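Serine--tRNA ligase (Pyrococcus horikoshii, PDB 2DQ0) catalyses the ATP-dependent attachment of serine to tRNA(Ser), and probably also to tRNA(Sec), as a homodimeric class II aminoacyl-tRNA synthetase. Local coordinates at residues 1-6 / 103-109; 138-142 / 361-367; 381-387 / 399-403. All coordinates share one frame; numbering follows the deposited sequence.

Contact 1: 1-6 / 103-109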
loop_
_atom_site.group_PDB
_atom_site.type_symbol
_atom_site.label_atom_id
_atom_site.label_comp_id
_atom_site.label_asym_id
_atom_site.label_seq_id
_atom_site.Cartn_x
_atom_site.Cartn_y
_atom_site.Cartn_z
ATOM N N MET A 1 23.266 13.532 2.451
ATOM C CA MET A 1 24.645 13.524 3.046
ATOM C C MET A 1 25.559 14.573 2.423
ATOM O O MET A 1 25.615 14.719 1.205
ATOM C CB MET A 1 25.291 12.150 2.873
ATOM C CG MET A 1 26.693 12.044 3.441
ATOM S SD MET A 1 27.539 10.569 2.868
ATOM C CE MET A 1 28.587 10.157 4.304
ATOM N N LEU A 2 26.277 15.312 3.260
ATOM C CA LEU A 2 27.192 16.319 2.733
ATOM C C LEU A 2 28.562 15.721 2.495
ATOM O O LEU A 2 29.002 14.820 3.223
ATOM C CB LEU A 2 27.344 17.515 3.680
ATOM C CG LEU A 2 26.239 18.558 3.701
ATOM C CD1 LEU A 2 25.714 18.799 2.285
ATOM C CD2 LEU A 2 25.134 18.058 4.586
ATOM N N ASP A 3 29.214 16.231 1.454
ATOM C CA ASP A 3 30.557 15.824 1.069
ATOM C C ASP A 3 31.509 16.357 2.117
ATOM O O ASP A 3 31.543 17.553 2.374
ATOM C CB ASP A 3 30.910 16.425 -0.289
ATOM C CG ASP A 3 32.308 16.077 -0.740
ATOM O OD1 ASP A 3 33.018 15.334 -0.018
ATOM O OD2 ASP A 3 32.689 16.557 -1.831
ATOM N N ILE A 4 32.289 15.480 2.723
ATOM C CA ILE A 4 33.217 15.925 3.743
ATOM C C ILE A 4 34.121 17.030 3.157
ATOM O O ILE A 4 34.448 17.999 3.844
ATOM C CB ILE A 4 34.048 14.723 4.274
ATOM C CG1 ILE A 4 34.594 15.027 5.671
ATOM C CG2 ILE A 4 35.129 14.353 3.279
ATOM C CD1 ILE A 4 35.390 16.277 5.791
ATOM N N LYS A 5 34.487 16.897 1.882
ATOM C CA LYS A 5 35.342 17.881 1.220
ATOM C C LYS A 5 34.777 19.294 1.347
ATOM O O LYS A 5 35.490 20.244 1.690
ATOM C CB LYS A 5 35.496 17.556 -0.269
ATOM C CG LYS A 5 36.159 16.209 -0.588
ATOM C CD LYS A 5 37.608 16.153 -0.124
ATOM C CE LYS A 5 38.467 17.197 -0.832
ATOM N NZ LYS A 5 38.469 17.010 -2.315
ATOM N N LEU A 6 33.486 19.419 1.075
ATOM C CA LEU A 6 32.811 20.704 1.118
ATOM C C LEU A 6 32.860 21.387 2.488
ATOM O O LEU A 6 33.000 22.616 2.581
ATOM C CB LEU A 6 31.369 20.520 0.635
ATOM C CG LEU A 6 30.498 21.764 0.484
ATOM C CD1 LEU A 6 29.809 22.087 1.811
ATOM C CD2 LEU A 6 31.357 22.923 -0.001
ATOM N N LEU A 103 27.323 13.931 9.074
ATOM C CA LEU A 103 27.179 14.156 7.646
ATOM C C LEU A 103 25.816 13.756 7.111
ATOM O O LEU A 103 25.280 14.432 6.250
ATOM C CB LEU A 103 28.278 13.420 6.869
ATOM C CG LEU A 103 29.698 13.998 6.952
ATOM C CD1 LEU A 103 30.637 13.157 6.099
ATOM C CD2 LEU A 103 29.691 15.452 6.487
ATOM N N TRP A 104 25.260 12.656 7.620
ATOM C CA TRP A 104 23.961 12.159 7.164
ATOM C C TRP A 104 22.836 12.963 7.747
ATOM O O TRP A 104 21.702 12.898 7.283
ATOM C CB TRP A 104 23.745 10.704 7.582
ATOM C CG TRP A 104 24.437 9.713 6.722
ATOM C CD1 TRP A 104 25.785 9.493 6.639
ATOM C CD2 TRP A 104 23.822 8.807 5.801
ATOM N NE1 TRP A 104 26.043 8.507 5.722
ATOM C CE2 TRP A 104 24.857 8.065 5.193
ATOM C CE3 TRP A 104 22.493 8.550 5.429
ATOM C CZ2 TRP A 104 24.606 7.073 4.231
ATOM C CZ3 TRP A 104 22.242 7.572 4.476
ATOM C CH2 TRP A 104 23.296 6.843 3.887
ATOM N N ARG A 105 23.160 13.715 8.784
ATOM C CA ARG A 105 22.154 14.489 9.451
ATOM C C ARG A 105 22.246 15.981 9.179
ATOM O O ARG A 105 21.757 16.795 9.958
ATOM C CB ARG A 105 22.190 14.147 10.949
ATOM C CG ARG A 105 21.152 13.069 11.326
ATOM C CD ARG A 105 21.538 12.207 12.523
ATOM N NE ARG A 105 22.508 11.222 12.087
ATOM C CZ ARG A 105 22.382 9.919 12.274
ATOM N NH1 ARG A 105 21.320 9.448 12.899
ATOM N NH2 ARG A 105 23.319 9.093 11.819
ATOM N N LEU A 106 22.869 16.334 8.057
ATOM C CA LEU A 106 22.988 17.728 7.654
ATOM C C LEU A 106 22.226 17.928 6.343
ATOM O O LEU A 106 22.309 17.117 5.434
ATOM C CB LEU A 106 24.465 18.125 7.517
ATOM C CG LEU A 106 25.221 18.303 8.847
ATOM C CD1 LEU A 106 26.708 18.507 8.580
ATOM C CD2 LEU A 106 24.648 19.496 9.617
ATOM N N PRO A 107 21.449 19.006 6.242
ATOM C CA PRO A 107 20.690 19.240 5.017
ATOM C C PRO A 107 21.529 19.689 3.850
ATOM O O PRO A 107 22.603 20.250 4.027
ATOM C CB PRO A 107 19.680 20.313 5.432
ATOM C CG PRO A 107 20.459 21.132 6.372
ATOM C CD PRO A 107 21.188 20.068 7.226
ATOM N N ASN A 108 21.004 19.460 2.649
ATOM C CA ASN A 108 21.687 19.849 1.434
ATOM C C ASN A 108 21.905 21.354 1.454
ATOM O O ASN A 108 21.104 22.098 2.015
ATOM C CB ASN A 108 20.865 19.470 0.202
ATOM C CG ASN A 108 21.731 19.305 -1.040
ATOM O OD1 ASN A 108 21.255 18.908 -2.105
ATOM N ND2 ASN A 108 23.021 19.608 -0.901
ATOM N N ILE A 109 23.012 21.788 0.860
ATOM C CA ILE A 109 23.330 23.193 0.784
ATOM C C ILE A 109 22.368 23.772 -0.237
ATOM O O ILE A 109 22.183 23.202 -1.316
ATOM C CB ILE A 109 24.772 23.411 0.307
ATOM C CG1 ILE A 109 25.742 22.704 1.252
ATOM C CG2 ILE A 109 25.091 24.908 0.262
ATOM C CD1 ILE A 109 25.663 23.196 2.671
#
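Met-1 lays its thioether against the indole of Trp-104 in a Met-aromatic contact, where the start of the chain meets the residues leaving the long two-helix arm (28-65 and 72-103) of the tRNA-binding N-terminal domain. CG of Met-1 stands over one face of the indole and packs on CB of Leu-103 at 4.0 Å, whereas SD approaches obliquely, 4.4 Å from the centroid of the five-membered ring of Trp-104 and 35° off its normal. The slender, flexible chain, with CG anti to the backbone N (chi1 180°), runs out across the ring and brings its methyl CE to 3.7 Å from CD1 of Trp-104. Leucine and isoleucine suit the neighbouring positions, where branched tips meet: the Leu-2 side chain crosses that of Ile-109 at about a right angle, its CD1 4.0 Å from CG1 of Ile-109, while CD1 of Leu-6 meets the same CG1 tip to tip at 4.2 Å. A type I turn from Leu-103 to Leu-106 ends the arm, and Asp-3 caps the first helix by accepting from Lys-5 N. The two backbones are joined where Leu-2 N donates to Leu-103 O over 3.3 Å.

Contact 2: 138-142 / 361-367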
loop_
_atom_site.group_PDB
_atom_site.type_symbol
_atom_site.label_atom_id
_atom_site.label_comp_id
_atom_site.label_asym_id
_atom_site.label_seq_id
_atom_site.Cartn_x
_atom_site.Cartn_y
_atom_site.Cartn_z
ATOM N N HIS A 138 -13.502 36.718 -0.671
ATOM C CA HIS A 138 -12.091 36.304 -0.606
ATOM C C HIS A 138 -11.220 37.236 -1.440
ATOM O O HIS A 138 -10.023 37.033 -1.576
ATOM C CB HIS A 138 -11.944 34.877 -1.151
ATOM C CG HIS A 138 -12.524 33.820 -0.263
ATOM N ND1 HIS A 138 -13.208 32.731 -0.757
ATOM C CD2 HIS A 138 -12.506 33.673 1.085
ATOM C CE1 HIS A 138 -13.589 31.959 0.250
ATOM N NE2 HIS A 138 -13.177 32.510 1.378
ATOM N N LEU A 139 -11.853 38.256 -1.997
ATOM C CA LEU A 139 -11.215 39.225 -2.868
ATOM C C LEU A 139 -9.897 39.826 -2.384
ATOM O O LEU A 139 -8.937 39.951 -3.162
ATOM C CB LEU A 139 -12.225 40.331 -3.175
ATOM C CG LEU A 139 -11.968 41.358 -4.283
ATOM C CD1 LEU A 139 -11.103 42.464 -3.750
ATOM C CD2 LEU A 139 -11.364 40.687 -5.501
ATOM N N GLU A 140 -9.825 40.214 -1.117
ATOM C CA GLU A 140 -8.578 40.795 -0.654
ATOM C C GLU A 140 -7.527 39.707 -0.550
ATOM O O GLU A 140 -6.423 39.869 -1.063
ATOM C CB GLU A 140 -8.743 41.518 0.695
ATOM C CG GLU A 140 -7.457 42.203 1.156
ATOM C CD GLU A 140 -7.692 43.434 2.007
ATOM O OE1 GLU A 140 -6.693 44.034 2.464
ATOM O OE2 GLU A 140 -8.868 43.807 2.211
ATOM N N ARG A 141 -7.865 38.593 0.098
ATOM C CA ARG A 141 -6.904 37.513 0.225
ATOM C C ARG A 141 -6.405 37.132 -1.163
ATOM O O ARG A 141 -5.199 37.053 -1.401
ATOM C CB ARG A 141 -7.522 36.291 0.917
ATOM C CG ARG A 141 -6.563 35.091 1.001
ATOM C CD ARG A 141 -6.875 34.158 2.157
ATOM N NE ARG A 141 -8.143 33.461 1.990
ATOM C CZ ARG A 141 -8.860 32.959 2.989
ATOM N NH1 ARG A 141 -8.438 33.079 4.248
ATOM N NH2 ARG A 141 -10.006 32.339 2.726
ATOM N N PHE A 142 -7.326 36.914 -2.091
ATOM C CA PHE A 142 -6.912 36.544 -3.424
ATOM C C PHE A 142 -5.926 37.539 -4.016
ATOM O O PHE A 142 -4.882 37.147 -4.540
ATOM C CB PHE A 142 -8.109 36.426 -4.363
ATOM C CG PHE A 142 -7.707 36.301 -5.803
ATOM C CD1 PHE A 142 -7.531 37.437 -6.598
ATOM C CD2 PHE A 142 -7.377 35.061 -6.335
ATOM C CE1 PHE A 142 -7.023 37.340 -7.890
ATOM C CE2 PHE A 142 -6.866 34.959 -7.628
ATOM C CZ PHE A 142 -6.687 36.105 -8.406
ATOM N N TRP A 361 -5.188 27.543 -7.183
ATOM C CA TRP A 361 -6.171 28.418 -6.599
ATOM C C TRP A 361 -7.345 27.497 -6.242
ATOM O O TRP A 361 -7.784 26.693 -7.060
ATOM C CB TRP A 361 -6.617 29.478 -7.620
ATOM C CG TRP A 361 -7.724 30.298 -7.056
ATOM C CD1 TRP A 361 -9.025 30.328 -7.475
ATOM C CD2 TRP A 361 -7.661 31.099 -5.873
ATOM N NE1 TRP A 361 -9.783 31.098 -6.620
ATOM C CE2 TRP A 361 -8.970 31.584 -5.625
ATOM C CE3 TRP A 361 -6.627 31.453 -4.997
ATOM C CZ2 TRP A 361 -9.274 32.411 -4.527
ATOM C CZ3 TRP A 361 -6.922 32.273 -3.909
ATOM C CH2 TRP A 361 -8.240 32.744 -3.685
ATOM N N MET A 362 -7.846 27.598 -5.021
ATOM C CA MET A 362 -8.953 26.755 -4.607
ATOM C C MET A 362 -10.151 27.648 -4.318
ATOM O O MET A 362 -10.336 28.152 -3.207
ATOM C CB MET A 362 -8.554 25.941 -3.364
ATOM C CG MET A 362 -7.330 25.033 -3.573
ATOM S SD MET A 362 -7.621 23.630 -4.740
ATOM C CE MET A 362 -6.179 22.612 -4.394
ATOM N N PRO A 363 -10.990 27.862 -5.335
ATOM C CA PRO A 363 -12.174 28.710 -5.181
ATOM C C PRO A 363 -12.908 28.602 -3.838
ATOM O O PRO A 363 -13.212 29.615 -3.219
ATOM C CB PRO A 363 -13.035 28.301 -6.369
ATOM C CG PRO A 363 -11.991 27.989 -7.428
ATOM C CD PRO A 363 -10.959 27.212 -6.659
ATOM N N GLY A 364 -13.189 27.379 -3.396
ATOM C CA GLY A 364 -13.892 27.177 -2.139
ATOM C C GLY A 364 -13.124 27.613 -0.904
ATOM O O GLY A 364 -13.666 28.257 -0.019
ATOM N N GLN A 365 -11.856 27.251 -0.830
ATOM C CA GLN A 365 -11.028 27.625 0.302
ATOM C C GLN A 365 -10.667 29.106 0.266
ATOM O O GLN A 365 -10.327 29.697 1.292
ATOM C CB GLN A 365 -9.729 26.835 0.282
ATOM C CG GLN A 365 -9.820 25.412 0.801
ATOM C CD GLN A 365 -8.458 24.755 0.819
ATOM O OE1 GLN A 365 -7.467 25.373 1.204
ATOM N NE2 GLN A 365 -8.398 23.506 0.397
ATOM N N GLY A 366 -10.721 29.701 -0.920
ATOM C CA GLY A 366 -10.344 31.086 -1.038
ATOM C C GLY A 366 -8.835 31.214 -0.908
ATOM O O GLY A 366 -8.348 32.208 -0.394
ATOM N N LYS A 367 -8.081 30.212 -1.348
ATOM C CA LYS A 367 -6.616 30.296 -1.276
ATOM C C LYS A 367 -5.814 29.400 -2.246
ATOM O O LYS A 367 -6.358 28.518 -2.899
ATOM C CB LYS A 367 -6.147 30.049 0.169
ATOM C CG LYS A 367 -6.750 28.861 0.831
ATOM C CD LYS A 367 -6.335 28.763 2.293
ATOM C CE LYS A 367 -6.984 29.823 3.175
ATOM N NZ LYS A 367 -6.787 29.504 4.635
#
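Phe-142 drives its ring edge into the face of Trp-361, a T-shaped pair with planes at 86° and the centroids of the Phe-142 ring and the Trp-361 six-membered ring 4.9 Å apart. The touching atom is CD2 of Phe-142, which sits over the indole toward its rim, 3.6 Å from CH2 of Trp-361. Both rings are buried, with Ala-132 and Val-134 of strand 132-135 packed against them, and the one polar atom of the indole, NE1, is satisfied by the carbonyl of Arg-133. Large flat side chains suit this place because they span the distance between helix 139-146 and the sheet. One turn back, His-138 at the N-cap position lays a ring face on backbone: CA of Gly-366 makes a CH-pi contact 3.5 Å from the centroid of the His-138 ring. Across from Met-362 stand two residues, Gly-366 and Lys-367, which makes a G1 beta bulge in the hairpin of strands 354-362 and 367-376 in the class II catalytic core. Glycine fits twice over, since its phi is positive and a CB would run into the His-138 ring. Toward solvent the contact becomes looser and polar. Arg-141, bent at chi3 (67°), turns its NE to Gly-366 O for a 2.7 Å hydrogen bond, the oxygen tilted from the guanidinium plane. Beyond it the flexible chain of Lys-367 crosses the partly exposed guanidinium, CE over the centre of one face, and NZ of Lys-367 lies 4.0 Å from NH1 of Arg-141, a proximity of like charges that nearby solvent would probably ease.

Contact 3: 381-387 / 399-403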
loop_
_atom_site.group_PDB
_atom_site.type_symbol
_atom_site.label_atom_id
_atom_site.label_comp_id
_atom_site.label_asym_id
_atom_site.label_seq_id
_atom_site.Cartn_x
_atom_site.Cartn_y
_atom_site.Cartn_z
ATOM N N GLN A 381 21.164 12.580 -2.432
ATOM C CA GLN A 381 20.680 11.209 -2.355
ATOM C C GLN A 381 21.739 10.292 -2.927
ATOM O O GLN A 381 22.030 9.226 -2.361
ATOM C CB GLN A 381 19.363 11.050 -3.132
ATOM C CG GLN A 381 18.278 11.997 -2.658
ATOM C CD GLN A 381 16.952 11.749 -3.320
ATOM O OE1 GLN A 381 16.835 11.760 -4.549
ATOM N NE2 GLN A 381 15.931 11.530 -2.506
ATOM N N ALA A 382 22.316 10.720 -4.048
ATOM C CA ALA A 382 23.366 9.960 -4.717
ATOM C C ALA A 382 24.487 9.604 -3.759
ATOM O O ALA A 382 24.970 8.474 -3.752
ATOM C CB ALA A 382 23.924 10.748 -5.882
ATOM N N ARG A 383 24.900 10.553 -2.933
ATOM C CA ARG A 383 25.987 10.275 -2.005
ATOM C C ARG A 383 25.568 9.272 -0.936
ATOM O O ARG A 383 26.410 8.572 -0.393
ATOM C CB ARG A 383 26.473 11.578 -1.369
ATOM C CG ARG A 383 27.914 11.561 -0.867
ATOM C CD ARG A 383 28.383 12.981 -0.515
ATOM N NE ARG A 383 28.564 13.833 -1.696
ATOM C CZ ARG A 383 29.698 13.914 -2.395
ATOM N NH1 ARG A 383 29.770 14.716 -3.450
ATOM N NH2 ARG A 383 30.772 13.203 -2.042
ATOM N N ARG A 384 24.270 9.185 -0.648
ATOM C CA ARG A 384 23.779 8.250 0.368
ATOM C C ARG A 384 23.567 6.873 -0.211
ATOM O O ARG A 384 23.954 5.876 0.375
ATOM C CB ARG A 384 22.450 8.730 0.969
ATOM C CG ARG A 384 22.559 9.953 1.860
ATOM C CD ARG A 384 21.273 10.787 1.840
ATOM N NE ARG A 384 20.418 10.537 2.997
ATOM C CZ ARG A 384 20.615 11.056 4.202
ATOM N NH1 ARG A 384 19.778 10.756 5.192
ATOM N NH2 ARG A 384 21.631 11.885 4.418
ATOM N N LEU A 385 22.942 6.821 -1.373
ATOM C CA LEU A 385 22.656 5.552 -2.018
ATOM C C LEU A 385 23.801 5.034 -2.885
ATOM O O LEU A 385 23.686 3.978 -3.506
ATOM C CB LEU A 385 21.389 5.697 -2.854
ATOM C CG LEU A 385 20.200 6.102 -1.988
ATOM C CD1 LEU A 385 18.984 6.440 -2.859
ATOM C CD2 LEU A 385 19.915 4.962 -1.014
ATOM N N ASN A 386 24.907 5.773 -2.900
ATOM C CA ASN A 386 26.083 5.429 -3.699
ATOM C C ASN A 386 25.733 5.280 -5.172
ATOM O O ASN A 386 25.929 4.228 -5.765
ATOM C CB ASN A 386 26.728 4.138 -3.189
ATOM C CG ASN A 386 27.981 3.755 -3.975
ATOM O OD1 ASN A 386 28.583 2.713 -3.717
ATOM N ND2 ASN A 386 28.374 4.594 -4.941
ATOM N N ILE A 387 25.206 6.342 -5.759
ATOM C CA ILE A 387 24.836 6.308 -7.155
ATOM C C ILE A 387 25.776 7.213 -7.923
ATOM O O ILE A 387 25.639 8.441 -7.918
ATOM C CB ILE A 387 23.395 6.766 -7.348
ATOM C CG1 ILE A 387 22.462 5.819 -6.598
ATOM C CG2 ILE A 387 23.046 6.786 -8.819
ATOM C CD1 ILE A 387 21.025 6.202 -6.721
ATOM N N TYR A 399 29.388 11.246 -8.535
ATOM C CA TYR A 399 27.992 11.164 -8.122
ATOM C C TYR A 399 27.076 11.837 -9.130
ATOM O O TYR A 399 27.415 12.838 -9.752
ATOM C CB TYR A 399 27.810 11.782 -6.730
ATOM C CG TYR A 399 28.420 10.928 -5.644
ATOM C CD1 TYR A 399 27.844 9.707 -5.291
ATOM C CD2 TYR A 399 29.592 11.316 -4.994
ATOM C CE1 TYR A 399 28.416 8.899 -4.315
ATOM C CE2 TYR A 399 30.174 10.511 -4.015
ATOM C CZ TYR A 399 29.574 9.310 -3.680
ATOM O OH TYR A 399 30.085 8.547 -2.659
ATOM N N VAL A 400 25.912 11.248 -9.315
ATOM C CA VAL A 400 24.932 11.771 -10.250
ATOM C C VAL A 400 24.084 12.793 -9.502
ATOM O O VAL A 400 24.245 13.018 -8.290
ATOM C CB VAL A 400 24.015 10.624 -10.726
ATOM C CG1 VAL A 400 24.865 9.394 -11.155
ATOM C CG2 VAL A 400 23.082 10.208 -9.579
ATOM N N HIS A 401 23.200 13.453 -10.222
ATOM C CA HIS A 401 22.303 14.382 -9.553
ATOM C C HIS A 401 20.925 13.764 -9.685
ATOM O O HIS A 401 20.620 13.133 -10.695
ATOM C CB HIS A 401 22.335 15.773 -10.189
ATOM C CG HIS A 401 23.381 16.671 -9.610
ATOM N ND1 HIS A 401 23.399 18.033 -9.830
ATOM C CD2 HIS A 401 24.432 16.404 -8.792
ATOM C CE1 HIS A 401 24.413 18.565 -9.166
ATOM N NE2 HIS A 401 25.054 17.600 -8.528
ATOM N N THR A 402 20.107 13.895 -8.656
ATOM C CA THR A 402 18.766 13.341 -8.728
ATOM C C THR A 402 17.753 14.449 -8.591
ATOM O O THR A 402 17.982 15.439 -7.899
ATOM C CB THR A 402 18.498 12.288 -7.617
ATOM O OG1 THR A 402 18.588 12.902 -6.324
ATOM C CG2 THR A 402 19.497 11.167 -7.708
ATOM N N LEU A 403 16.637 14.282 -9.280
ATOM C CA LEU A 403 15.553 15.239 -9.196
ATOM C C LEU A 403 14.221 14.497 -9.144
ATOM O O LEU A 403 14.124 13.339 -9.565
ATOM C CB LEU A 403 15.568 16.190 -10.393
ATOM C CG LEU A 403 16.726 17.186 -10.441
ATOM C CD1 LEU A 403 17.937 16.546 -11.115
ATOM C CD2 LEU A 403 16.284 18.402 -11.210
#
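Tyr-399 lies flat against the start of the short helix 382-385, its ring facing Arg-383. CA of Arg-383 makes a CH-pi contact over one ring face, 4.0 Å from the centroid of Tyr-399. The arginine chain, leaving with CG anti to the backbone N (chi1 -155°) and bending at chi3, brings the guanidinium back alongside the CD2-CE2 side of the ring, so that these carbons of Tyr-399 lie over one guanidinium face, CE2 3.4 Å from NH2 of Arg-383; the two planes stand 54° apart. At the ring's rim sit the carbonyl of Ile-387 and CA of Asn-386. A long aromatic suits this place because one ring can touch the helix and the residues following it; replacing the ring by alanine is likely to leave the Arg-383 guanidinium without its flat neighbour and open a gap beside Asn-386. Next along the strand, Val-400 N donates to Ile-387 O (3.1 Å), and CG2 of Val-400 packs against CG2 of Ile-387 at 3.5 Å and against the small CB of Ala-382 at 3.8 Å. Further in, Thr-402 OG1 donates to Gln-381 OE1 over 2.7 Å, only 15° from the amide's carbonyl plane. The second shell fixes these groups. Asp-379 holds NH1 of Arg-383 in a salt bridge, while NE2 of Gln-381 donates to the carbonyl of Ser-229 and to Glu-254, so that both ends of the amide are engaged and its rotation is set. The contact thus belongs to the antiparallel hairpin of strands 387-390 and 398-406 in the sheet of the class II synthetase core, and through Gln-381 it backs Glu-254, predicted to bind the substrate serine.

Contacts 1 and 3 are neighbours, their centres about 12 Å apart, and they touch: Trp-104 O probably accepts from NH2 of Arg-384, joining the tRNA-binding domain to the catalytic core. Contact 2 lies about 40 Å from either by centres, on the other side of the chain's centre from contact 1, yet reaches the same mixed sheet as contact 3. Contact 3 is the buried one, and there strand pairing and a threonine-glutamine bond accompany its packing. The other two are partly buried. Contact 1 is mostly aliphatic and thioether packing between non-strand segments, whereas contact 2 passes from an aromatic pair to charged side chains near solvent.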